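Local coordinates for protein adenosyl-chloride synthase (Thermotoga maritima, PDB 2ZBV) that binds adenosine and, as a member of the SAM hydrolase / SAM-dependent halogenase family, probably acts on S-adenosyl-L-methionine, at residues A[168-174]-A[256-262]; A[51-55]-A[233-237]. Residues are numbered along the deposited sequence.

Interaction 1. Residues A[168-174]-A[256-262]; sequences EKVIGEV and GDEIEIC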
loop_
_atom_site.group_PDB
_atom_site.type_symbol
_atom_site.label_atom_id
_atom_site.label_comp_id
_atom_site.label_asym_id
_atom_site.label_seq_id
_atom_site.Cartn_x
_atom_site.Cartn_y
_atom_site.Cartn_z
ATOM N N GLU A 168 4.815 41.299 -11.200
ATOM C CA GLU A 168 5.186 40.350 -12.247
ATOM C C GLU A 168 5.523 38.926 -11.806
ATOM O O GLU A 168 5.892 38.094 -12.638
ATOM C CB GLU A 168 6.371 40.908 -13.044
ATOM C CG GLU A 168 6.161 42.323 -13.575
ATOM C CD GLU A 168 7.438 42.937 -14.128
ATOM O OE1 GLU A 168 7.397 44.107 -14.568
ATOM O OE2 GLU A 168 8.485 42.250 -14.120
ATOM N N LYS A 169 5.407 38.633 -10.517
ATOM C CA LYS A 169 5.725 37.288 -10.057
ATOM C C LYS A 169 4.800 36.780 -8.962
ATOM O O LYS A 169 4.058 37.545 -8.340
ATOM C CB LYS A 169 7.170 37.226 -9.556
ATOM C CG LYS A 169 7.410 37.997 -8.272
ATOM C CD LYS A 169 8.848 37.845 -7.803
ATOM C CE LYS A 169 9.076 38.588 -6.495
ATOM N NZ LYS A 169 10.476 38.461 -6.005
ATOM N N VAL A 170 4.854 35.473 -8.740
ATOM C CA VAL A 170 4.056 34.832 -7.711
ATOM C C VAL A 170 5.006 34.146 -6.736
ATOM O O VAL A 170 5.934 33.443 -7.143
ATOM C CB VAL A 170 3.094 33.785 -8.310
ATOM C CG1 VAL A 170 2.017 34.474 -9.126
ATOM C CG2 VAL A 170 3.866 32.810 -9.183
ATOM N N ILE A 171 4.779 34.372 -5.449
ATOM C CA ILE A 171 5.604 33.782 -4.408
ATOM C C ILE A 171 4.793 32.721 -3.673
ATOM O O ILE A 171 3.615 32.920 -3.388
ATOM C CB ILE A 171 6.068 34.852 -3.391
ATOM C CG1 ILE A 171 6.776 34.179 -2.210
ATOM C CG2 ILE A 171 4.871 35.665 -2.915
ATOM C CD1 ILE A 171 7.203 35.132 -1.108
ATOM N N GLY A 172 5.428 31.594 -3.377
ATOM C CA GLY A 172 4.737 30.526 -2.681
ATOM C C GLY A 172 5.706 29.535 -2.074
ATOM O O GLY A 172 6.873 29.859 -1.835
ATOM N N GLU A 173 5.225 28.319 -1.831
ATOM C CA GLU A 173 6.052 27.274 -1.241
ATOM C C GLU A 173 5.722 25.930 -1.868
ATOM O O GLU A 173 4.644 25.751 -2.425
ATOM C CB GLU A 173 5.784 27.183 0.263
ATOM C CG GLU A 173 5.892 28.507 0.998
ATOM C CD GLU A 173 5.012 28.554 2.232
ATOM O OE1 GLU A 173 5.237 27.750 3.160
ATOM O OE2 GLU A 173 4.087 29.395 2.265
ATOM N N VAL A 174 6.660 24.993 -1.764
ATOM C CA VAL A 174 6.471 23.639 -2.273
ATOM C C VAL A 174 5.562 22.941 -1.263
ATOM O O VAL A 174 5.897 22.835 -0.079
ATOM C CB VAL A 174 7.810 22.871 -2.349
ATOM C CG1 VAL A 174 7.558 21.411 -2.715
ATOM C CG2 VAL A 174 8.729 23.522 -3.379
ATOM N N GLY A 256 8.168 22.533 1.622
ATOM C CA GLY A 256 8.371 23.627 2.554
ATOM C C GLY A 256 9.239 24.736 1.986
ATOM O O GLY A 256 9.131 25.891 2.401
ATOM N N ASP A 257 10.097 24.390 1.031
ATOM C CA ASP A 257 10.992 25.363 0.416
ATOM C C ASP A 257 10.250 26.474 -0.318
ATOM O O ASP A 257 9.257 26.229 -1.007
ATOM C CB ASP A 257 11.942 24.661 -0.556
ATOM C CG ASP A 257 12.969 23.800 0.149
ATOM O OD1 ASP A 257 12.828 23.589 1.372
ATOM O OD2 ASP A 257 13.913 23.327 -0.521
ATOM N N GLU A 258 10.741 27.699 -0.159
ATOM C CA GLU A 258 10.144 28.857 -0.813
ATOM C C GLU A 258 10.392 28.749 -2.307
ATOM O O GLU A 258 11.458 28.323 -2.735
ATOM C CB GLU A 258 10.772 30.158 -0.305
ATOM C CG GLU A 258 10.439 30.517 1.133
ATOM C CD GLU A 258 10.978 31.886 1.530
ATOM O OE1 GLU A 258 10.744 32.310 2.684
ATOM O OE2 GLU A 258 11.634 32.539 0.690
ATOM N N ILE A 259 9.409 29.135 -3.104
ATOM C CA ILE A 259 9.580 29.075 -4.541
ATOM C C ILE A 259 8.978 30.318 -5.183
ATOM O O ILE A 259 7.906 30.781 -4.795
ATOM C CB ILE A 259 8.940 27.787 -5.126
ATOM C CG1 ILE A 259 9.432 27.568 -6.555
ATOM C CG2 ILE A 259 7.424 27.885 -5.095
ATOM C CD1 ILE A 259 9.056 26.206 -7.120
ATOM N N GLU A 260 9.690 30.861 -6.158
ATOM C CA GLU A 260 9.250 32.055 -6.852
ATOM C C GLU A 260 9.169 31.803 -8.349
ATOM O O GLU A 260 10.030 31.142 -8.923
ATOM C CB GLU A 260 10.226 33.195 -6.557
ATOM C CG GLU A 260 10.128 34.377 -7.499
ATOM C CD GLU A 260 11.202 35.416 -7.224
ATOM O OE1 GLU A 260 11.183 36.004 -6.121
ATOM O OE2 GLU A 260 12.063 35.636 -8.107
ATOM N N ILE A 261 8.127 32.336 -8.974
ATOM C CA ILE A 261 7.931 32.177 -10.404
ATOM C C ILE A 261 7.732 33.543 -11.058
ATOM O O ILE A 261 6.678 34.167 -10.911
ATOM C CB ILE A 261 6.713 31.278 -10.676
ATOM C CG1 ILE A 261 6.901 29.942 -9.955
ATOM C CG2 ILE A 261 6.559 31.041 -12.172
ATOM C CD1 ILE A 261 5.639 29.147 -9.807
ATOM N N CYS A 262 8.759 33.998 -11.771
ATOM C CA CYS A 262 8.741 35.291 -12.450
ATOM C C CYS A 262 8.224 35.211 -13.876
ATOM O O CYS A 262 8.505 34.255 -14.603
ATOM C CB CYS A 262 10.146 35.898 -12.486
ATOM S SG CYS A 262 10.785 36.458 -10.898
#
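Strands 169-174 and 258-262 run antiparallel; their axes approach to 4.4 Å at 142°. Val170 with Ile261 and Gly172 with Ile259 are hydrogen-bonded pairs. Each is joined both ways, from Ile259 N to Gly172 O at 2.9 Å up to Val170 N to Ile261 O at 3.1 Å. Val174 N to Asp257 O (3.0 Å) and Gly256 N to Val174 O (2.9 Å) extend the ladder past the last bridge. Gly256 has a positive phi of 101°, where a CB would strike the preceding carbonyl.

Lys169 and Glu260 share one face, and Lys169 NZ reaches Glu260 OE1 at 2.6 Å in a salt bridge. Arg206 is a second partner of that carboxylate. On the other face Val170 CG2 packs 3.6 Å from Ile261 CB, beside Ile259.

This apolar face looks inward in the C-terminal domain, where Ile259 and Ile261 touch strand 237-242. In the sheet, strand 258-262 lies between strands 169-177 and 202-207.

Interaction 2. Residues A[51-55]-A[233-237]; sequences YRASL and DSAGF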
loop_
_atom_site.group_PDB
_atom_site.type_symbol
_atom_site.label_atom_id
_atom_site.label_comp_id
_atom_site.label_asym_id
_atom_site.label_seq_id
_atom_site.Cartn_x
_atom_site.Cartn_y
_atom_site.Cartn_z
ATOM N N TYR A 51 -6.900 18.398 1.705
ATOM C CA TYR A 51 -7.714 19.292 0.889
ATOM C C TYR A 51 -7.798 18.826 -0.565
ATOM O O TYR A 51 -8.883 18.660 -1.114
ATOM C CB TYR A 51 -7.158 20.711 0.935
ATOM C CG TYR A 51 -7.809 21.613 -0.084
ATOM C CD1 TYR A 51 -9.178 21.884 -0.030
ATOM C CD2 TYR A 51 -7.067 22.163 -1.130
ATOM C CE1 TYR A 51 -9.792 22.682 -0.995
ATOM C CE2 TYR A 51 -7.675 22.961 -2.103
ATOM C CZ TYR A 51 -9.033 23.213 -2.027
ATOM O OH TYR A 51 -9.634 23.985 -2.990
ATOM N N ARG A 52 -6.648 18.611 -1.190
ATOM C CA ARG A 52 -6.630 18.182 -2.583
ATOM C C ARG A 52 -7.405 16.898 -2.837
ATOM O O ARG A 52 -8.152 16.804 -3.810
ATOM C CB ARG A 52 -5.179 18.082 -3.060
ATOM C CG ARG A 52 -4.503 19.434 -2.923
ATOM C CD ARG A 52 -3.058 19.483 -3.328
ATOM N NE ARG A 52 -2.511 20.777 -2.922
ATOM C CZ ARG A 52 -1.373 21.290 -3.374
ATOM N NH1 ARG A 52 -0.644 20.623 -4.258
ATOM N NH2 ARG A 52 -0.965 22.472 -2.928
ATOM N N ALA A 53 -7.261 15.912 -1.964
ATOM C CA ALA A 53 -8.007 14.673 -2.160
ATOM C C ALA A 53 -9.511 14.879 -1.948
ATOM O O ALA A 53 -10.323 14.287 -2.664
ATOM C CB ALA A 53 -7.506 13.603 -1.217
ATOM N N SER A 54 -9.872 15.714 -0.971
ATOM C CA SER A 54 -11.282 15.968 -0.642
ATOM C C SER A 54 -12.073 16.556 -1.798
ATOM O O SER A 54 -13.297 16.429 -1.845
ATOM C CB SER A 54 -11.404 16.910 0.568
ATOM O OG SER A 54 -10.983 18.226 0.254
ATOM N N LEU A 55 -11.371 17.207 -2.720
ATOM C CA LEU A 55 -12.012 17.805 -3.880
ATOM C C LEU A 55 -12.688 16.745 -4.747
ATOM O O LEU A 55 -13.633 17.042 -5.483
ATOM C CB LEU A 55 -10.980 18.562 -4.720
ATOM C CG LEU A 55 -10.480 19.904 -4.183
ATOM C CD1 LEU A 55 -9.288 20.353 -5.023
ATOM C CD2 LEU A 55 -11.603 20.946 -4.239
ATOM N N ASP A 233 -1.528 21.172 -11.765
ATOM C CA ASP A 233 -1.677 19.767 -11.396
ATOM C C ASP A 233 -3.159 19.390 -11.368
ATOM O O ASP A 233 -4.016 20.213 -11.682
ATOM C CB ASP A 233 -0.996 19.446 -10.049
ATOM C CG ASP A 233 -1.651 20.131 -8.857
ATOM O OD1 ASP A 233 -2.819 20.554 -8.957
ATOM O OD2 ASP A 233 -0.985 20.227 -7.798
ATOM N N SER A 234 -3.459 18.150 -11.002
ATOM C CA SER A 234 -4.837 17.671 -10.992
ATOM C C SER A 234 -5.780 18.350 -9.999
ATOM O O SER A 234 -6.992 18.180 -10.091
ATOM C CB SER A 234 -4.855 16.156 -10.762
ATOM O OG SER A 234 -4.287 15.813 -9.512
ATOM N N ALA A 235 -5.234 19.111 -9.055
ATOM C CA ALA A 235 -6.065 19.795 -8.072
ATOM C C ALA A 235 -6.142 21.303 -8.321
ATOM O O ALA A 235 -6.669 22.050 -7.493
ATOM C CB ALA A 235 -5.541 19.525 -6.666
ATOM N N GLY A 236 -5.610 21.748 -9.454
ATOM C CA GLY A 236 -5.653 23.164 -9.779
ATOM C C GLY A 236 -4.485 24.000 -9.283
ATOM O O GLY A 236 -4.541 25.229 -9.336
ATOM N N PHE A 237 -3.427 23.349 -8.807
ATOM C CA PHE A 237 -2.256 24.065 -8.310
ATOM C C PHE A 237 -1.095 24.083 -9.301
ATOM O O PHE A 237 -0.940 23.174 -10.122
ATOM C CB PHE A 237 -1.786 23.447 -6.994
ATOM C CG PHE A 237 -2.664 23.788 -5.822
ATOM C CD1 PHE A 237 -2.546 25.023 -5.186
ATOM C CD2 PHE A 237 -3.629 22.891 -5.375
ATOM C CE1 PHE A 237 -3.383 25.359 -4.118
ATOM C CE2 PHE A 237 -4.473 23.216 -4.309
ATOM C CZ PHE A 237 -4.350 24.453 -3.678
#
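The guanidinium of Arg52 lies flat on the ring of Phe237. The planes are 12° apart and the centres 3.8 Å apart, a cation-pi stack. Arg52 stands near the end of helix 43-54 in the N-terminal domain. Phe237 follows a type I turn, Asp233 to Gly236, in the C-terminal domain.

Asp233 lies beside the stack and supplies a negative charge. Arg52 NH1 is 3.6 Å from Asp233 OD2, a salt bridge of charges alone, because the oxygen lies well out of the guanidinium plane. The stronger polar partners lie outside the two segments: Arg52 NH2 bonds to Thr185 O, and Asp233 OD2 to Ser184 OG. Asp233 OD1 accepts from Ala235 N (2.8 Å), forming an Asx turn, and from Phe237 N (2.9 Å).

Apolar contacts complete the join. Tyr51 CE2 meets Phe237 CE2 edge to edge at 3.9 Å, and Leu55 CD1 is 4.2 Å from Ala235 CB. His13 of the second subunit also packs on Arg52.

Arg52 is thus central to this meeting of the two domains, offering charge to Asp233 and a flat face to Phe237. With the bond to Thr185, this one side chain links the helix to the turn and to the neighbouring strand 183-185.

Interaction 1 is internal to the C-terminal domain, whereas interaction 2 joins that domain to the N-terminal one. Their centres are 18 Å apart and they do not touch. Both border the same C-terminal sheet: strand 169-177 carries most of residues 168-174, and its Ala175 and Ile176 touch Arg52. Strand 237-242 packs against Ile259 and Ile261, and begins at Phe237. The chemistry follows the place. Interaction 1 is partly buried, covers 620 Å² and rests on repeated backbone hydrogen bonds. Interaction 2 is a surface contact of 249 Å², made by side chains through stacking, charge and small apolar touches, with the second subunit close by.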